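Local atomic coordinates of glucoamylase (Thermoanaerobacterium thermosaccharolyticum, PDB entry 1LF6), a protein that hydrolyses starch-type glucans, releasing beta-D-glucose one unit at a time from the non-reducing ends of alpha-1,4-linked chains. Residues D396-P401 and A422-K427; A449-G454 and D479-L484; F77-T80 and V86-E89. All coordinates share one frame; numbering follows the deposited sequence.

Contact 1: D396-P401 and A422-K427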
loop_
_atom_site.group_PDB
_atom_site.type_symbol
_atom_site.label_atom_id
_atom_site.label_comp_id
_atom_site.label_asym_id
_atom_site.label_seq_id
_atom_site.Cartn_x
_atom_site.Cartn_y
_atom_site.Cartn_z
ATOM N N ASP A 396 -10.137 1.423 18.969
ATOM C CA ASP A 396 -9.601 2.605 18.316
ATOM C C ASP A 396 -10.270 2.770 16.965
ATOM O O ASP A 396 -10.499 3.895 16.520
ATOM C CB ASP A 396 -8.072 2.515 18.174
ATOM C CG ASP A 396 -7.627 1.491 17.153
ATOM O OD1 ASP A 396 -8.162 0.366 17.159
ATOM O OD2 ASP A 396 -6.720 1.815 16.353
ATOM N N GLU A 397 -10.623 1.654 16.328
ATOM C CA GLU A 397 -11.280 1.729 15.027
ATOM C C GLU A 397 -12.748 2.175 15.106
ATOM O O GLU A 397 -13.322 2.606 14.106
ATOM C CB GLU A 397 -11.154 0.392 14.283
ATOM C CG GLU A 397 -9.739 0.134 13.749
ATOM C CD GLU A 397 -9.701 -0.888 12.628
ATOM O OE1 GLU A 397 -9.022 -0.628 11.607
ATOM O OE2 GLU A 397 -10.343 -1.951 12.757
ATOM N N GLN A 398 -13.351 2.082 16.291
ATOM C CA GLN A 398 -14.732 2.518 16.469
ATOM C C GLN A 398 -14.721 4.027 16.701
ATOM O O GLN A 398 -15.668 4.740 16.350
ATOM C CB GLN A 398 -15.371 1.850 17.695
ATOM C CG GLN A 398 -15.198 0.343 17.777
ATOM C CD GLN A 398 -15.688 -0.374 16.536
ATOM O OE1 GLN A 398 -16.778 -0.093 16.025
ATOM N NE2 GLN A 398 -14.887 -1.317 16.046
ATOM N N ALA A 399 -13.630 4.503 17.293
ATOM C CA ALA A 399 -13.469 5.914 17.633
ATOM C C ALA A 399 -13.024 6.846 16.512
ATOM O O ALA A 399 -13.542 7.959 16.386
ATOM C CB ALA A 399 -12.499 6.040 18.808
ATOM N N ASP A 400 -12.067 6.400 15.704
ATOM C CA ASP A 400 -11.534 7.233 14.633
ATOM C C ASP A 400 -12.559 7.845 13.691
ATOM O O ASP A 400 -12.461 9.017 13.350
ATOM C CB ASP A 400 -10.468 6.463 13.843
ATOM C CG ASP A 400 -9.201 6.236 14.665
ATOM O OD1 ASP A 400 -8.997 6.992 15.640
ATOM O OD2 ASP A 400 -8.416 5.326 14.335
ATOM N N PRO A 401 -13.548 7.061 13.244
ATOM C CA PRO A 401 -14.525 7.676 12.344
ATOM C C PRO A 401 -15.288 8.820 13.018
ATOM O O PRO A 401 -15.712 9.767 12.350
ATOM C CB PRO A 401 -15.415 6.500 11.934
ATOM C CG PRO A 401 -15.169 5.461 13.002
ATOM C CD PRO A 401 -13.716 5.599 13.296
ATOM N N ALA A 422 -20.528 5.536 19.180
ATOM C CA ALA A 422 -20.316 6.005 20.540
ATOM C C ALA A 422 -21.000 5.058 21.522
ATOM O O ALA A 422 -20.423 4.696 22.551
ATOM C CB ALA A 422 -20.863 7.423 20.706
ATOM N N ASP A 423 -22.227 4.656 21.200
ATOM C CA ASP A 423 -22.979 3.746 22.060
ATOM C C ASP A 423 -22.312 2.377 22.107
ATOM O O ASP A 423 -22.326 1.707 23.135
ATOM C CB ASP A 423 -24.421 3.588 21.565
ATOM C CG ASP A 423 -25.239 4.869 21.714
ATOM O OD1 ASP A 423 -24.926 5.681 22.610
ATOM O OD2 ASP A 423 -26.203 5.046 20.944
ATOM N N PHE A 424 -21.728 1.961 20.987
ATOM C CA PHE A 424 -21.056 0.671 20.933
ATOM C C PHE A 424 -19.810 0.694 21.823
ATOM O O PHE A 424 -19.553 -0.249 22.573
ATOM C CB PHE A 424 -20.674 0.336 19.490
ATOM C CG PHE A 424 -20.013 -1.001 19.334
ATOM C CD1 PHE A 424 -18.748 -1.102 18.761
ATOM C CD2 PHE A 424 -20.646 -2.162 19.766
ATOM C CE1 PHE A 424 -18.126 -2.340 18.622
ATOM C CE2 PHE A 424 -20.033 -3.403 19.630
ATOM C CZ PHE A 424 -18.770 -3.491 19.057
ATOM N N ILE A 425 -19.045 1.777 21.741
ATOM C CA ILE A 425 -17.838 1.930 22.545
ATOM C C ILE A 425 -18.138 1.918 24.046
ATOM O O ILE A 425 -17.421 1.292 24.823
ATOM C CB ILE A 425 -17.113 3.250 22.207
ATOM C CG1 ILE A 425 -16.537 3.177 20.791
ATOM C CG2 ILE A 425 -16.001 3.521 23.220
ATOM C CD1 ILE A 425 -16.013 4.501 20.279
ATOM N N ILE A 426 -19.191 2.619 24.455
ATOM C CA ILE A 426 -19.554 2.680 25.867
ATOM C C ILE A 426 -20.024 1.328 26.381
ATOM O O ILE A 426 -19.939 1.038 27.574
ATOM C CB ILE A 426 -20.657 3.732 26.111
ATOM C CG1 ILE A 426 -20.097 5.127 25.813
ATOM C CG2 ILE A 426 -21.176 3.633 27.550
ATOM C CD1 ILE A 426 -20.999 6.259 26.237
ATOM N N LYS A 427 -20.504 0.496 25.468
ATOM C CA LYS A 427 -20.987 -0.831 25.816
ATOM C C LYS A 427 -19.857 -1.818 26.098
ATOM O O LYS A 427 -19.984 -2.680 26.967
ATOM C CB LYS A 427 -21.855 -1.363 24.683
ATOM C CG LYS A 427 -23.203 -1.849 25.127
ATOM C CD LYS A 427 -24.099 -2.155 23.949
ATOM C CE LYS A 427 -24.692 -0.887 23.360
ATOM N NZ LYS A 427 -25.849 -1.217 22.483
#
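In the (alpha/alpha) barrel of this family 15 glucoamylase, Gln398 on helix 395-407 packs against Phe424 and Ile425 on helix 414-428, the next helix of the chain. The segments run antiparallel, with axes 151° apart and 9.6 Å at closest approach, and mainly side chains fill the gap. One glutamine serves two neighbours through different parts of its length. Its base meets the isoleucine: Gln398 CB lies 3.6 Å from Ile425 CG1. The chain then bends at chi2 (-55°) and brings the amide to the phenylalanine, where CD sits at the ring edge, in the ring plane, and OE1 comes within 3.5 Å of Phe424 CD1. The amide and ring planes stand 75° apart, far from a stack. The amide nitrogen is engaged elsewhere, bonded to the carbonyls of Ile378 and Gln394, which should limit rotation of the group while its oxygen side is turned to the ring. Ile425 reaches one residue further, its CD1 lying 4.1 Å from Ala399 CB and close to that residue's backbone N. Met377 touches both Gln398 and Phe424. Such side-chain packing, with a buried amide tied to backbone carbonyls, joins two successive antiparallel helices of the six-hairpin toroid that characterises these glucoamylases.

Contact 2: A449-G454 and D479-L484; sequences AAEVAG and DNWQKL
Val452 and Glu451 divide the work of holding helix 445-464 against helix 468-489. The valine meets the backbone of its partner: Val452 CG2 lies 3.7 Å from Gln482 N, and both of its methyls are 4.0 Å from Gln482 CB. With chi1 at 169°, CG1 lies opposite the backbone N, and the two methyls lie side by side against the glutamine, CG2 at its N and CA and CG1 at CB and CG. The same CG2 also approaches Trp481 CB, at 4.2 Å. Glu451 extends beyond CG and crosses the indole at about a right angle. Its OE1 comes 3.3 Å from Trp481 CZ3, and its CB lies 3.9 Å from Trp481 CE3, so both the root and the tip of the acid touch the six-membered ring. The carboxylate and ring planes are 56° apart. In the second shell, Pro430 and Ile425 each touch both Glu451 and Trp481. On the valine side, Tyr682 packs on Val452 and Gln482, while Gln482 bends at chi2 to carry its amide away, where NE2 bonds to Val544 O. The two segments, antiparallel at 153° with axes 9.1 Å at closest approach, belong to successive helices, the repeating theme of the (alpha/alpha) barrel.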
loop_
_atom_site.group_PDB
_atom_site.type_symbol
_atom_site.label_atom_id
_atom_site.label_comp_id
_atom_site.label_asym_id
_atom_site.label_seq_id
_atom_site.Cartn_x
_atom_site.Cartn_y
_atom_site.Cartn_z
ATOM N N ALA A 449 -6.649 6.204 24.352
ATOM C CA ALA A 449 -6.518 7.593 23.924
ATOM C C ALA A 449 -7.545 7.852 22.833
ATOM O O ALA A 449 -8.215 8.889 22.820
ATOM C CB ALA A 449 -5.106 7.868 23.389
ATOM N N ALA A 450 -7.661 6.897 21.915
ATOM C CA ALA A 450 -8.613 6.998 20.813
ATOM C C ALA A 450 -10.044 7.004 21.337
ATOM O O ALA A 450 -10.888 7.737 20.819
ATOM C CB ALA A 450 -8.420 5.833 19.844
ATOM N N GLU A 451 -10.314 6.183 22.355
ATOM C CA GLU A 451 -11.648 6.097 22.942
ATOM C C GLU A 451 -12.058 7.389 23.642
ATOM O O GLU A 451 -13.217 7.802 23.557
ATOM C CB GLU A 451 -11.735 4.928 23.937
ATOM C CG GLU A 451 -11.606 3.547 23.288
ATOM C CD GLU A 451 -11.702 2.416 24.290
ATOM O OE1 GLU A 451 -12.822 1.913 24.521
ATOM O OE2 GLU A 451 -10.656 2.034 24.859
ATOM N N VAL A 452 -11.118 8.008 24.351
ATOM C CA VAL A 452 -11.389 9.266 25.054
ATOM C C VAL A 452 -11.648 10.383 24.035
ATOM O O VAL A 452 -12.601 11.147 24.169
ATOM C CB VAL A 452 -10.201 9.681 25.965
ATOM C CG1 VAL A 452 -10.400 11.113 26.465
ATOM C CG2 VAL A 452 -10.097 8.727 27.150
ATOM N N ALA A 453 -10.784 10.473 23.027
ATOM C CA ALA A 453 -10.930 11.480 21.982
ATOM C C ALA A 453 -12.249 11.279 21.228
ATOM O O ALA A 453 -12.991 12.231 20.975
ATOM C CB ALA A 453 -9.765 11.396 21.016
ATOM N N GLY A 454 -12.533 10.031 20.874
ATOM C CA GLY A 454 -13.753 9.723 20.154
ATOM C C GLY A 454 -15.042 10.055 20.889
ATOM O O GLY A 454 -15.991 10.565 20.281
ATOM N N ASP A 479 -14.321 11.370 30.380
ATOM C CA ASP A 479 -13.590 11.913 31.515
ATOM C C ASP A 479 -13.168 10.805 32.475
ATOM O O ASP A 479 -12.055 10.820 33.009
ATOM C CB ASP A 479 -14.448 12.936 32.267
ATOM C CG ASP A 479 -14.656 14.225 31.480
ATOM O OD1 ASP A 479 -15.397 15.098 31.972
ATOM O OD2 ASP A 479 -14.076 14.373 30.381
ATOM N N ASN A 480 -14.065 9.851 32.695
ATOM C CA ASN A 480 -13.791 8.732 33.588
ATOM C C ASN A 480 -12.640 7.886 33.047
ATOM O O ASN A 480 -11.665 7.617 33.754
ATOM C CB ASN A 480 -15.046 7.866 33.747
ATOM C CG ASN A 480 -14.800 6.633 34.601
ATOM O OD1 ASN A 480 -14.424 6.738 35.771
ATOM N ND2 ASN A 480 -15.008 5.457 34.021
ATOM N N TRP A 481 -12.755 7.471 31.792
ATOM C CA TRP A 481 -11.714 6.658 31.173
ATOM C C TRP A 481 -10.394 7.417 31.093
ATOM O O TRP A 481 -9.326 6.831 31.254
ATOM C CB TRP A 481 -12.153 6.211 29.773
ATOM C CG TRP A 481 -13.335 5.279 29.779
ATOM C CD1 TRP A 481 -14.022 4.824 30.872
ATOM C CD2 TRP A 481 -13.965 4.685 28.636
ATOM N NE1 TRP A 481 -15.037 3.985 30.477
ATOM C CE2 TRP A 481 -15.024 3.882 29.112
ATOM C CE3 TRP A 481 -13.739 4.753 27.254
ATOM C CZ2 TRP A 481 -15.853 3.152 28.254
ATOM C CZ3 TRP A 481 -14.564 4.026 26.403
ATOM C CH2 TRP A 481 -15.604 3.241 26.906
ATOM N N GLN A 482 -10.465 8.722 30.860
ATOM C CA GLN A 482 -9.259 9.531 30.771
ATOM C C GLN A 482 -8.525 9.510 32.110
ATOM O O GLN A 482 -7.297 9.427 32.148
ATOM C CB GLN A 482 -9.612 10.971 30.382
ATOM C CG GLN A 482 -8.436 11.830 29.891
ATOM C CD GLN A 482 -7.614 12.438 31.017
ATOM O OE1 GLN A 482 -8.097 12.614 32.136
ATOM N NE2 GLN A 482 -6.367 12.786 30.714
ATOM N N LYS A 483 -9.278 9.575 33.205
ATOM C CA LYS A 483 -8.693 9.556 34.546
ATOM C C LYS A 483 -8.164 8.167 34.923
ATOM O O LYS A 483 -7.369 8.035 35.849
ATOM C CB LYS A 483 -9.728 9.995 35.596
ATOM C CG LYS A 483 -10.061 11.487 35.626
ATOM C CD LYS A 483 -8.889 12.316 36.128
ATOM C CE LYS A 483 -9.333 13.693 36.631
ATOM N NZ LYS A 483 -9.905 14.567 35.573
ATOM N N LEU A 484 -8.606 7.138 34.208
ATOM C CA LEU A 484 -8.176 5.770 34.497
ATOM C C LEU A 484 -7.002 5.264 33.660
ATOM O O LEU A 484 -6.405 4.238 33.986
ATOM C CB LEU A 484 -9.354 4.812 34.327
ATOM C CG LEU A 484 -10.522 5.037 35.291
ATOM C CD1 LEU A 484 -11.625 4.052 34.986
ATOM C CD2 LEU A 484 -10.041 4.886 36.731
#

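Contact 3: F77-T80 and V86-E89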
loop_
_atom_site.group_PDB
_atom_site.type_symbol
_atom_site.label_atom_id
_atom_site.label_comp_id
_atom_site.label_asym_id
_atom_site.label_seq_id
_atom_site.Cartn_x
_atom_site.Cartn_y
_atom_site.Cartn_z
ATOM N N PHE A 77 11.007 -8.212 -19.750
ATOM C CA PHE A 77 11.754 -8.497 -20.967
ATOM C C PHE A 77 12.883 -9.477 -20.694
ATOM O O PHE A 77 13.498 -9.450 -19.625
ATOM C CB PHE A 77 12.350 -7.212 -21.549
ATOM C CG PHE A 77 11.372 -6.391 -22.331
ATOM C CD1 PHE A 77 10.830 -6.880 -23.516
ATOM C CD2 PHE A 77 10.986 -5.133 -21.885
ATOM C CE1 PHE A 77 9.916 -6.128 -24.243
ATOM C CE2 PHE A 77 10.075 -4.376 -22.606
ATOM C CZ PHE A 77 9.538 -4.873 -23.788
ATOM N N ILE A 78 13.138 -10.344 -21.670
ATOM C CA ILE A 78 14.218 -11.315 -21.580
ATOM C C ILE A 78 15.047 -11.130 -22.845
ATOM O O ILE A 78 14.500 -11.098 -23.950
ATOM C CB ILE A 78 13.698 -12.770 -21.538
ATOM C CG1 ILE A 78 12.680 -12.931 -20.408
ATOM C CG2 ILE A 78 14.867 -13.728 -21.331
ATOM C CD1 ILE A 78 13.231 -12.596 -19.031
ATOM N N VAL A 79 16.357 -10.995 -22.683
ATOM C CA VAL A 79 17.235 -10.800 -23.831
ATOM C C VAL A 79 18.301 -11.882 -23.920
ATOM O O VAL A 79 18.761 -12.402 -22.906
ATOM C CB VAL A 79 17.928 -9.415 -23.779
ATOM C CG1 VAL A 79 18.556 -9.205 -22.423
ATOM C CG2 VAL A 79 18.993 -9.316 -24.861
ATOM N N THR A 80 18.677 -12.220 -25.147
ATOM C CA THR A 80 19.692 -13.231 -25.385
ATOM C C THR A 80 20.432 -12.921 -26.680
ATOM O O THR A 80 20.011 -12.063 -27.457
ATOM C CB THR A 80 19.063 -14.635 -25.500
ATOM O OG1 THR A 80 20.103 -15.616 -25.585
ATOM C CG2 THR A 80 18.188 -14.731 -26.742
ATOM N N VAL A 86 21.511 -15.614 -21.360
ATOM C CA VAL A 86 20.077 -15.339 -21.332
ATOM C C VAL A 86 19.739 -14.572 -20.051
ATOM O O VAL A 86 19.397 -15.177 -19.036
ATOM C CB VAL A 86 19.250 -16.647 -21.345
ATOM C CG1 VAL A 86 17.766 -16.329 -21.300
ATOM C CG2 VAL A 86 19.578 -17.460 -22.582
ATOM N N PRO A 87 19.851 -13.229 -20.077
ATOM C CA PRO A 87 19.542 -12.424 -18.889
ATOM C C PRO A 87 18.091 -11.973 -18.742
ATOM O O PRO A 87 17.442 -11.567 -19.707
ATOM C CB PRO A 87 20.491 -11.236 -19.026
ATOM C CG PRO A 87 20.513 -11.027 -20.486
ATOM C CD PRO A 87 20.663 -12.442 -21.023
ATOM N N ASP A 88 17.602 -12.062 -17.508
ATOM C CA ASP A 88 16.252 -11.650 -17.141
ATOM C C ASP A 88 16.459 -10.253 -16.568
ATOM O O ASP A 88 17.140 -10.096 -15.558
ATOM C CB ASP A 88 15.702 -12.603 -16.075
ATOM C CG ASP A 88 14.331 -12.184 -15.538
ATOM O OD1 ASP A 88 13.652 -13.049 -14.942
ATOM O OD2 ASP A 88 13.935 -11.009 -15.691
ATOM N N GLU A 89 15.894 -9.243 -17.223
ATOM C CA GLU A 89 16.064 -7.862 -16.778
ATOM C C GLU A 89 15.728 -7.651 -15.300
ATOM O O GLU A 89 16.386 -6.862 -14.622
ATOM C CB GLU A 89 15.219 -6.911 -17.636
ATOM C CG GLU A 89 13.749 -6.839 -17.239
ATOM C CD GLU A 89 12.960 -5.833 -18.060
ATOM O OE1 GLU A 89 13.513 -4.760 -18.380
ATOM O OE2 GLU A 89 11.782 -6.110 -18.372
#
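Glu89 reaches back to Phe77 where the chain, having left the end of strand 70-80 in the beta-sandwich domain, turns and runs antiparallel beside it. The acid's CB lies 3.7 Å from Phe77 O, and CG, placed between its own backbone N and carbonyl carbon (chi1 81°), passes 3.5 Å from the same oxygen. The extended chain then carries CD past Phe77 N to the tip, where OE2 accepts that N-H at 2.6 Å (155° at the hydrogen). The donor arrives 43° out of the carboxylate plane. OE2 also forms a salt bridge with Lys122, and OE1 a hydrogen bond with Asn111, so strands 118-126 and 107-113, of the other sheet, also hold the group. With an alanine here, Phe77 N would probably lose its acceptor and Lys122 its charge mate. Between the backbones, Ile78 and Asp88 form a single bridge, flanked by a bond from Val79 N to Pro87 O of 3.2 Å and a weak one from Glu89 N to Phe77 O. Backbone bonding breaks at Pro87, whose N has no hydrogen for Val79 O; the CA-H of Val86 approaches that oxygen instead. Asp88 caps a backbone N of the following short helix; its OD2 bonds to Thr90 OG1 and its OD1 forms a salt bridge with Lys76. Over the face of this carboxylate lies an isoleucine methyl, Ile78 CD1, 3.7 Å from Asp88 CG.

In the fold
Contact 3 comes first along the chain, in the N-terminal beta-sandwich domain; contacts 1 and 2 follow in series within the family 15 barrel. Contacts 1 and 2 have centres 11 Å apart and touch directly: helices 414-428 and 445-464 are consecutive, Ala399 and Asp396 pack on Ala450, and Ile425 meets Glu451 and Trp481. They thus form one continuous patch of four helices, at the same side of the chain's centre. Contact 3 lies on the opposite side, its centre 54 Å from that of contact 1 and 59 Å from that of contact 2. The principle is modular: the barrel bears the probable catalytic glutamates, Glu435 and Glu438, while the strand contact lies away from them.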